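Local coordinates for sugar ABC transporter, sugar-binding protein (Streptococcus pneumoniae, PDB 2HQ0), which probably binds a sugar outside the cell membrane and delivers it to an ABC transporter, as periplasmic-type solute-binding proteins do, at residues 318-323 / 339-344; 6-11 / 59-64; 15-20 / 309-314. All coordinates share one frame; numbering follows the deposited sequence.

Contact 1: residues 318-323 / 339-344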
loop_
_atom_site.group_PDB
_atom_site.type_symbol
_atom_site.label_atom_id
_atom_site.label_comp_id
_atom_site.label_asym_id
_atom_site.label_seq_id
_atom_site.Cartn_x
_atom_site.Cartn_y
_atom_site.Cartn_z
ATOM N N PRO A 318 6.524 -2.150 6.758
ATOM C CA PRO A 318 6.281 -3.106 7.796
ATOM C C PRO A 318 6.380 -4.518 7.263
ATOM O O PRO A 318 5.924 -4.787 6.133
ATOM C CB PRO A 318 4.824 -2.787 8.248
ATOM C CG PRO A 318 4.220 -1.985 7.245
ATOM C CD PRO A 318 5.371 -1.268 6.567
ATOM N N THR A 319 6.901 -5.406 8.112
ATOM C CA THR A 319 7.070 -6.812 7.747
ATOM C C THR A 319 6.212 -7.706 8.632
ATOM O O THR A 319 6.125 -7.510 9.841
ATOM C CB THR A 319 8.551 -7.242 7.798
ATOM O OG1 THR A 319 8.643 -8.640 7.429
ATOM C CG2 THR A 319 9.208 -7.021 9.134
ATOM N N ALA A 320 5.591 -8.691 7.968
ATOM C CA ALA A 320 4.786 -9.715 8.600
ATOM C C ALA A 320 5.660 -10.881 9.084
ATOM O O ALA A 320 5.159 -11.848 9.651
ATOM C CB ALA A 320 3.793 -10.223 7.611
ATOM N N ILE A 321 6.983 -10.830 8.935
ATOM C CA ILE A 321 7.852 -11.979 9.258
ATOM C C ILE A 321 8.286 -11.924 10.744
ATOM O O ILE A 321 8.763 -10.924 11.222
ATOM C CB ILE A 321 9.075 -11.923 8.356
ATOM C CG1 ILE A 321 8.671 -12.064 6.898
ATOM C CG2 ILE A 321 10.069 -13.043 8.701
ATOM C CD1 ILE A 321 7.917 -13.394 6.527
ATOM N N GLU A 322 8.114 -13.066 11.406
ATOM C CA GLU A 322 8.495 -13.270 12.834
ATOM C C GLU A 322 9.939 -12.965 13.076
ATOM O O GLU A 322 10.783 -13.372 12.280
ATOM C CB GLU A 322 8.274 -14.688 13.162
ATOM C CG GLU A 322 6.933 -15.015 13.609
ATOM C CD GLU A 322 6.796 -16.518 14.037
ATOM O OE1 GLU A 322 7.694 -17.420 13.851
ATOM O OE2 GLU A 322 5.696 -16.827 14.483
ATOM N N GLY A 323 10.286 -12.353 14.202
ATOM C CA GLY A 323 11.686 -12.312 14.565
ATOM C C GLY A 323 12.479 -11.139 14.080
ATOM O O GLY A 323 13.661 -10.970 14.373
ATOM N N TYR A 339 -0.546 -0.179 13.704
ATOM C CA TYR A 339 -1.515 -1.257 13.635
ATOM C C TYR A 339 -1.385 -2.128 12.419
ATOM O O TYR A 339 -2.340 -2.771 11.986
ATOM C CB TYR A 339 -2.916 -0.652 13.748
ATOM C CG TYR A 339 -3.168 -0.053 15.145
ATOM C CD1 TYR A 339 -3.393 -0.885 16.216
ATOM C CD2 TYR A 339 -3.140 1.311 15.423
ATOM C CE1 TYR A 339 -3.575 -0.372 17.485
ATOM C CE2 TYR A 339 -3.389 1.834 16.655
ATOM C CZ TYR A 339 -3.549 0.962 17.689
ATOM O OH TYR A 339 -3.791 1.384 18.983
ATOM N N ALA A 340 -0.189 -2.149 11.828
ATOM C CA ALA A 340 0.071 -3.000 10.673
ATOM C C ALA A 340 -0.255 -4.461 11.037
ATOM O O ALA A 340 0.051 -4.948 12.147
ATOM C CB ALA A 340 1.532 -2.840 10.170
ATOM N N PHE A 341 -0.873 -5.147 10.095
ATOM C CA PHE A 341 -1.111 -6.561 10.234
ATOM C C PHE A 341 -2.195 -6.931 11.199
ATOM O O PHE A 341 -2.296 -8.104 11.525
ATOM C CB PHE A 341 0.143 -7.378 10.393
ATOM C CG PHE A 341 1.196 -7.053 9.395
ATOM C CD1 PHE A 341 1.006 -7.253 8.035
ATOM C CD2 PHE A 341 2.319 -6.482 9.786
ATOM C CE1 PHE A 341 2.000 -6.914 7.152
ATOM C CE2 PHE A 341 3.277 -6.063 8.856
ATOM C CZ PHE A 341 3.091 -6.268 7.575
ATOM N N THR A 342 -2.930 -5.914 11.702
ATOM C CA THR A 342 -4.085 -6.079 12.546
ATOM C C THR A 342 -5.386 -5.828 11.825
ATOM O O THR A 342 -5.390 -5.414 10.670
ATOM C CB THR A 342 -4.011 -5.068 13.772
ATOM O OG1 THR A 342 -4.378 -3.768 13.342
ATOM C CG2 THR A 342 -2.610 -5.070 14.525
ATOM N N ASP A 343 -6.527 -5.849 12.544
ATOM C CA ASP A 343 -7.793 -5.595 11.924
ATOM C C ASP A 343 -7.961 -4.141 11.502
ATOM O O ASP A 343 -8.875 -3.847 10.765
ATOM C CB ASP A 343 -8.965 -6.097 12.832
ATOM C CG ASP A 343 -8.975 -5.489 14.295
ATOM O OD1 ASP A 343 -8.186 -4.564 14.633
ATOM O OD2 ASP A 343 -9.775 -5.987 15.182
ATOM N N ARG A 344 -7.046 -3.281 11.955
ATOM C CA ARG A 344 -7.063 -1.874 11.605
ATOM C C ARG A 344 -6.212 -1.566 10.394
ATOM O O ARG A 344 -6.188 -0.410 9.972
ATOM C CB ARG A 344 -6.696 -0.979 12.820
ATOM C CG ARG A 344 -7.807 -1.074 13.877
ATOM C CD ARG A 344 -7.508 -0.404 15.160
ATOM N NE ARG A 344 -7.349 1.027 15.043
ATOM C CZ ARG A 344 -7.130 1.795 16.114
ATOM N NH1 ARG A 344 -7.028 1.270 17.321
ATOM N NH2 ARG A 344 -7.018 3.094 16.049
#
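The turn that presses F341 against P318 and A320 is drawn closed at a single polar atom, Y339 O, which T342 holds twice. T342 OG1 donates to Y339 O at 2.6 Å, and T342 N reaches the same oxygen from the same face of its carbonyl plane. This is a type II beta turn, Y339 to T342, with F341 in its third position at a positive phi of 74°. T342 OG1 in turn accepts from R344 N in an ST turn, so one hydroxyl fastens both the beta turn and the bend that follows it.

The example illustrates how a turn can be used to present a side chain. With CG beside the backbone N and anti to the carbonyl carbon (chi1 -48°), the F341 ring points into the bend of 318-323 and is met there from several directions. P318 CB packs on F341 CE2, and the same carbon rests 3.8 Å from A340 CB. Two backbone oxygens also come close: P318 O lies near the ring plane, 3.5 Å from F341 CZ, while T319 O approaches F341 CE2 obliquely at 3.3 Å. No hydrogen bond crosses the contact, which therefore rests on packing and on these carbonyl approaches.

Y96 and H345 add edge-to-face ring contacts, and H345 also pairs through ND1 with F341 N. The opposing loop has its own bonds: T319 OG1 bonds to F111 O and accepts from I321 N at 3.1 Å, a second ST turn. In the fold, the contact joins the loop after helix 305-315 to the approach to strand 345-347. Over one face of the F341 ring sits A320 CB, 4.0 Å from the centroid and 17° off the normal, a CH-pi contact.

Contact 2: residues 6-11 / 59-64; sequences VTIEYF and PDVVNI
Four hydrogen bonds join E9 and F11 to the chain at 60-63, three of them between backbones. V61 N donates to E9 O at 3.0 Å, F11 N to V61 O at 2.8 Å, and N63 N to F11 O at 2.9 Å: V61 bonds on both sides of its partner Y10, as in parallel pairing. The fourth comes from a side chain: D60 OD2 accepts from E9 N at 2.8 Å, nearly straight at 169° and on the anti side of the carboxylate. It stands where the carbonyl of P59 would serve had the strand run on, so the ladder is prolonged by a carboxylate. T289 binds the other oxygen, D60 OD1. Water 1, 3.1 Å from T7 O and 2.8 Å from D60 OD2, can bridge the same end.

The two are neighbouring inner strands of a mixed sheet ordered 35-40, 6-11, 61-63, 282-285, 109-110, with 282-285 reversed; this topology fits the type II periplasmic binding protein fold, and helix 45-55 lies in the right place for a beta-alpha-beta crossover from 35-40 to 61-63.

Among apolar contacts, Y10 CD1 meets V61 CG1 at 3.9 Å on the face that I8 shares, where helix 292-303 packs on I8 and V61. On the other face, P59 CG rests 3.5 Å from F11 CB, and both residues touch L49 of helix 45-55. F11 CG is anti to its own amide nitrogen (chi1 -173°), which swings the ring away from the proline.

In one of its two conformers, E9 OE1 lies beside P59 CA and forms a salt bridge with R52.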
loop_
_atom_site.group_PDB
_atom_site.type_symbol
_atom_site.label_atom_id
_atom_site.label_comp_id
_atom_site.label_asym_id
_atom_site.label_seq_id
_atom_site.Cartn_x
_atom_site.Cartn_y
_atom_site.Cartn_z
ATOM N N VAL A 6 21.415 -25.874 -10.924
ATOM C CA VAL A 6 20.202 -25.394 -11.572
ATOM C C VAL A 6 19.977 -23.906 -11.315
ATOM O O VAL A 6 20.336 -23.382 -10.261
ATOM C CB VAL A 6 18.963 -26.179 -11.102
ATOM C CG1 VAL A 6 19.091 -27.647 -11.477
ATOM C CG2 VAL A 6 18.772 -26.019 -9.602
ATOM N N THR A 7 19.380 -23.238 -12.295
ATOM C CA THR A 7 19.028 -21.844 -12.195
ATOM C C THR A 7 17.516 -21.769 -12.055
ATOM O O THR A 7 16.710 -22.284 -12.989
ATOM C CB THR A 7 19.539 -21.063 -13.439
ATOM O OG1 THR A 7 20.945 -21.021 -13.370
ATOM C CG2 THR A 7 18.907 -19.550 -13.449
ATOM N N ILE A 8 17.102 -20.873 -11.136
ATOM C CA ILE A 8 15.734 -20.450 -11.039
ATOM C C ILE A 8 15.677 -18.928 -11.206
ATOM O O ILE A 8 16.655 -18.247 -10.905
ATOM C CB ILE A 8 15.113 -20.908 -9.726
ATOM C CG1 ILE A 8 15.907 -20.285 -8.533
ATOM C CG2 ILE A 8 15.001 -22.422 -9.720
ATOM C CD1 ILE A 8 15.087 -20.511 -7.195
ATOM N N GLU A 9 14.559 -18.427 -11.731
ATOM C CA GLU A 9 14.361 -16.996 -11.817
ATOM C C GLU A 9 13.582 -16.527 -10.624
ATOM O O GLU A 9 12.639 -17.174 -10.215
ATOM C CB GLU A 9 13.566 -16.599 -13.076
ATOM C CG GLU A 9 14.400 -16.729 -14.332
ATOM C CD GLU A 9 13.614 -16.468 -15.552
ATOM O OE1 GLU A 9 12.355 -16.536 -15.486
ATOM O OE2 GLU A 9 14.305 -16.165 -16.583
ATOM N N TYR A 10 13.911 -15.317 -10.167
ATOM C CA TYR A 10 13.096 -14.568 -9.217
ATOM C C TYR A 10 12.673 -13.322 -9.997
ATOM O O TYR A 10 13.523 -12.481 -10.350
ATOM C CB TYR A 10 13.903 -14.149 -7.952
ATOM C CG TYR A 10 13.167 -13.063 -7.191
ATOM C CD1 TYR A 10 11.820 -13.191 -6.902
ATOM C CD2 TYR A 10 13.744 -11.875 -6.880
ATOM C CE1 TYR A 10 11.124 -12.139 -6.320
ATOM C CE2 TYR A 10 13.091 -10.832 -6.290
ATOM C CZ TYR A 10 11.779 -10.970 -6.023
ATOM O OH TYR A 10 11.064 -9.918 -5.474
ATOM N N PHE A 11 11.381 -13.193 -10.327
ATOM C CA PHE A 11 10.776 -12.133 -11.115
ATOM C C PHE A 11 10.439 -11.015 -10.183
ATOM O O PHE A 11 9.473 -11.137 -9.447
ATOM C CB PHE A 11 9.585 -12.630 -11.950
ATOM C CG PHE A 11 9.053 -11.571 -12.920
ATOM C CD1 PHE A 11 9.514 -11.504 -14.235
ATOM C CD2 PHE A 11 8.083 -10.629 -12.560
ATOM C CE1 PHE A 11 9.068 -10.539 -15.089
ATOM C CE2 PHE A 11 7.697 -9.673 -13.409
ATOM C CZ PHE A 11 8.143 -9.678 -14.687
ATOM N N PRO A 59 7.774 -17.442 -14.324
ATOM C CA PRO A 59 9.047 -17.456 -13.581
ATOM C C PRO A 59 8.969 -18.350 -12.347
ATOM O O PRO A 59 7.884 -18.491 -11.769
ATOM C CB PRO A 59 9.195 -15.993 -13.102
ATOM C CG PRO A 59 8.375 -15.220 -14.052
ATOM C CD PRO A 59 7.195 -16.092 -14.412
ATOM N N ASP A 60 10.087 -18.949 -11.958
ATOM C CA ASP A 60 10.046 -19.915 -10.835
ATOM C C ASP A 60 9.492 -19.320 -9.529
ATOM O O ASP A 60 8.652 -19.920 -8.858
ATOM C CB ASP A 60 11.451 -20.445 -10.601
ATOM C CG ASP A 60 12.000 -21.144 -11.846
ATOM O OD1 ASP A 60 11.531 -22.215 -12.216
ATOM O OD2 ASP A 60 12.715 -20.446 -12.510
ATOM N N VAL A 61 9.991 -18.143 -9.206
ATOM C CA VAL A 61 9.477 -17.401 -8.081
ATOM C C VAL A 61 9.113 -16.030 -8.551
ATOM O O VAL A 61 9.898 -15.397 -9.300
ATOM C CB VAL A 61 10.546 -17.306 -6.979
ATOM C CG1 VAL A 61 10.037 -16.473 -5.749
ATOM C CG2 VAL A 61 11.044 -18.715 -6.504
ATOM N N VAL A 62 7.945 -15.562 -8.162
ATOM C CA VAL A 62 7.341 -14.366 -8.713
ATOM C C VAL A 62 6.945 -13.399 -7.620
ATOM O O VAL A 62 6.192 -13.773 -6.716
ATOM C CB VAL A 62 6.042 -14.733 -9.540
ATOM C CG1 VAL A 62 5.325 -13.489 -10.101
ATOM C CG2 VAL A 62 6.368 -15.744 -10.654
ATOM N N ASN A 63 7.434 -12.180 -7.679
ATOM C CA ASN A 63 6.880 -11.075 -6.892
ATOM C C ASN A 63 5.609 -10.624 -7.563
ATOM O O ASN A 63 5.611 -10.091 -8.704
ATOM C CB ASN A 63 7.900 -9.933 -6.792
ATOM C CG ASN A 63 7.429 -8.772 -6.002
ATOM O OD1 ASN A 63 6.493 -8.819 -5.136
ATOM N ND2 ASN A 63 8.115 -7.690 -6.212
ATOM N N ILE A 64 4.478 -10.940 -6.938
ATOM C CA ILE A 64 3.128 -10.636 -7.427
ATOM C C ILE A 64 2.334 -10.041 -6.327
ATOM O O ILE A 64 2.434 -10.520 -5.194
ATOM C CB ILE A 64 2.462 -11.877 -8.110
ATOM C CG1 ILE A 64 1.072 -11.514 -8.646
ATOM C CG2 ILE A 64 2.431 -13.097 -7.235
ATOM C CD1 ILE A 64 0.397 -12.606 -9.464
HETATM O O HOH W 1 14.537 -20.753 -14.628
HETATM O O HOH W 2 13.751 -22.825 -13.746
#

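Contact 3: residues 15-20 / 309-314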
loop_
_atom_site.group_PDB
_atom_site.type_symbol
_atom_site.label_atom_id
_atom_site.label_comp_id
_atom_site.label_asym_id
_atom_site.label_seq_id
_atom_site.Cartn_x
_atom_site.Cartn_y
_atom_site.Cartn_z
ATOM N N LYS A 15 11.713 -2.606 -7.761
ATOM C CA LYS A 15 12.997 -2.174 -8.389
ATOM C C LYS A 15 13.889 -1.386 -7.447
ATOM O O LYS A 15 15.107 -1.436 -7.539
ATOM C CB LYS A 15 12.708 -1.302 -9.550
ATOM C CG LYS A 15 12.167 -1.977 -10.672
ATOM C CD LYS A 15 12.102 -1.110 -11.875
ATOM C CE LYS A 15 11.049 -1.681 -12.805
ATOM N NZ LYS A 15 11.043 -3.082 -13.173
ATOM N N GLU A 16 13.260 -0.665 -6.531
ATOM C CA GLU A 16 13.962 0.160 -5.581
ATOM C C GLU A 16 14.864 -0.630 -4.675
ATOM O O GLU A 16 15.840 -0.091 -4.126
ATOM C CB GLU A 16 12.935 0.886 -4.758
ATOM C CG GLU A 16 12.004 1.835 -5.646
ATOM C CD GLU A 16 10.651 1.202 -6.184
ATOM O OE1 GLU A 16 10.354 -0.062 -6.120
ATOM O OE2 GLU A 16 9.874 2.020 -6.790
ATOM N N MET A 17 14.568 -1.915 -4.560
ATOM C CA MET A 17 15.312 -2.787 -3.649
ATOM C C MET A 17 16.196 -3.770 -4.356
ATOM O O MET A 17 16.712 -4.687 -3.755
ATOM C CB MET A 17 14.309 -3.485 -2.709
ATOM C CG MET A 17 13.694 -2.597 -1.649
ATOM S SD MET A 17 14.998 -1.894 -0.537
ATOM C CE MET A 17 15.508 -3.387 0.454
ATOM N N THR A 18 16.455 -3.566 -5.632
ATOM C CA THR A 18 17.276 -4.516 -6.382
ATOM C C THR A 18 18.633 -4.783 -5.764
ATOM O O THR A 18 19.125 -5.938 -5.746
ATOM C CB THR A 18 17.497 -3.981 -7.807
ATOM O OG1 THR A 18 16.272 -4.050 -8.530
ATOM C CG2 THR A 18 18.567 -4.758 -8.551
ATOM N N LYS A 19 19.292 -3.734 -5.301
ATOM C CA LYS A 19 20.629 -3.917 -4.746
ATOM C C LYS A 19 20.628 -4.870 -3.561
ATOM O O LYS A 19 21.489 -5.744 -3.432
ATOM C CB LYS A 19 21.163 -2.548 -4.283
ATOM C CG LYS A 19 22.663 -2.513 -4.021
ATOM C CD LYS A 19 23.269 -1.094 -4.072
ATOM C CE LYS A 19 24.770 -1.132 -4.359
ATOM N NZ LYS A 19 25.045 -1.525 -5.769
ATOM N N THR A 20 19.682 -4.671 -2.651
ATOM C CA THR A 20 19.655 -5.473 -1.436
ATOM C C THR A 20 19.153 -6.844 -1.791
ATOM O O THR A 20 19.625 -7.811 -1.252
ATOM C CB THR A 20 18.815 -4.838 -0.326
ATOM O OG1 THR A 20 19.300 -3.513 -0.043
ATOM C CG2 THR A 20 18.822 -5.684 0.925
ATOM N N GLN A 309 15.634 -9.145 7.877
ATOM C CA GLN A 309 16.095 -7.963 8.577
ATOM C C GLN A 309 16.935 -7.142 7.625
ATOM O O GLN A 309 16.876 -5.899 7.692
ATOM C CB GLN A 309 16.981 -8.340 9.755
ATOM C CG GLN A 309 17.363 -7.168 10.667
ATOM C CD GLN A 309 16.244 -6.797 11.571
ATOM O OE1 GLN A 309 15.722 -7.645 12.288
ATOM N NE2 GLN A 309 15.828 -5.528 11.530
ATOM N N LYS A 310 17.680 -7.803 6.735
ATOM C CA LYS A 310 18.517 -7.061 5.772
ATOM C C LYS A 310 17.667 -6.213 4.857
ATOM O O LYS A 310 17.957 -5.044 4.581
ATOM C CB LYS A 310 19.382 -7.995 4.906
ATOM C CG LYS A 310 20.583 -8.589 5.596
ATOM C CD LYS A 310 21.599 -9.107 4.566
ATOM C CE LYS A 310 22.733 -9.932 5.186
ATOM N NZ LYS A 310 23.499 -9.333 6.317
ATOM N N TYR A 311 16.585 -6.781 4.398
ATOM C CA TYR A 311 15.677 -6.043 3.546
ATOM C C TYR A 311 14.968 -4.951 4.297
ATOM O O TYR A 311 14.912 -3.837 3.843
ATOM C CB TYR A 311 14.675 -7.005 2.919
ATOM C CG TYR A 311 13.699 -6.384 1.935
ATOM C CD1 TYR A 311 13.904 -6.542 0.616
ATOM C CD2 TYR A 311 12.557 -5.746 2.342
ATOM C CE1 TYR A 311 13.043 -6.008 -0.312
ATOM C CE2 TYR A 311 11.686 -5.212 1.476
ATOM C CZ TYR A 311 11.942 -5.280 0.136
ATOM O OH TYR A 311 10.938 -4.734 -0.690
ATOM N N TYR A 312 14.403 -5.277 5.458
ATOM C CA TYR A 312 13.620 -4.326 6.229
ATOM C C TYR A 312 14.449 -3.109 6.597
ATOM O O TYR A 312 13.972 -1.981 6.568
ATOM C CB TYR A 312 13.184 -5.033 7.499
ATOM C CG TYR A 312 12.441 -4.129 8.427
ATOM C CD1 TYR A 312 11.138 -3.738 8.177
ATOM C CD2 TYR A 312 13.064 -3.609 9.523
ATOM C CE1 TYR A 312 10.449 -2.868 9.018
ATOM C CE2 TYR A 312 12.404 -2.732 10.360
ATOM C CZ TYR A 312 11.081 -2.352 10.124
ATOM O OH TYR A 312 10.375 -1.496 10.977
ATOM N N ASP A 313 15.669 -3.315 7.065
ATOM C CA ASP A 313 16.497 -2.175 7.534
ATOM C C ASP A 313 16.636 -1.092 6.452
ATOM O O ASP A 313 16.772 0.109 6.781
ATOM C CB ASP A 313 17.895 -2.641 7.981
ATOM C CG ASP A 313 17.871 -3.483 9.270
ATOM O OD1 ASP A 313 16.785 -3.508 9.919
ATOM O OD2 ASP A 313 18.931 -4.121 9.590
ATOM N N VAL A 314 16.681 -1.510 5.182
ATOM C CA VAL A 314 16.753 -0.568 4.026
ATOM C C VAL A 314 15.432 -0.025 3.543
ATOM O O VAL A 314 15.285 1.161 3.227
ATOM C CB VAL A 314 17.458 -1.227 2.799
ATOM C CG1 VAL A 314 17.611 -0.223 1.646
ATOM C CG2 VAL A 314 18.839 -1.679 3.171
#
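M17 reaches Y311 with its terminal methyl, and three successive torsions explain how. All three share one sense and nearly one size (chi1 -73°), so that CG stays beside the backbone N and the chain curls at each later bond. Folded in this way, it lays CE over one face of the Y311 ring, 3.7 Å from the centroid and 19° off the normal, with CE only 3.5 Å from Y311 CD1. The sulfur takes a more distant, oblique place, SD being 4.8 Å from the centroid; the pair is thus a Met-aromatic contact led by a CH-pi interaction. Nearer the backbone, M17 CG comes 3.6 Å from Y311 OH.

The tyrosine contributes its own rotation. With CG opposite the backbone nitrogen (chi1 -177°), the ring leaves helix 305-315 on the side where M17 waits. V314, three residues on, touches both partners of the other segment: its CB lies 3.7 Å from M17 CE, and its CG2 lies 3.7 Å from T20 OG1. The branches of T20 divide the work, for CG2 turns instead to the helix backbone, 3.8 Å from K310 O.

Such a methionine shows how a flexible, unbranched side chain can mould itself to a flat one. The contact joins the N-cap residue and first turn of helix 18-31 to the flank of helix 305-315. Further along the interface Y311 packs on L21, while on another side of helix 305-315 Y312 OH bonds to A327 N, and K15 NZ ties the start of 15-20 to V42 O, just beyond strand 35-40.

In the fold
From the N terminus, strand 6-11 opens contact 2 and the next segment, 15-20, opens contact 3. Contact 2 closes first, at 59-64, after the chain has made strand 35-40 and helix 45-55; contact 3 waits until 309-314, so the two cross, bringing a late helix back to the beginning of the chain. Contact 1 follows in series, a short loop from 318-323 to 339-344 around helix 334-337. Contacts 1 and 3 touch where T319 CG2 packs on Y312 CD1 at 3.9 Å, whereas contacts 1 and 2 stay about 12 Å apart at their nearest atoms. Together they link the mixed sheet, helices 18-31 and 305-315, and the approach to strand 345-347.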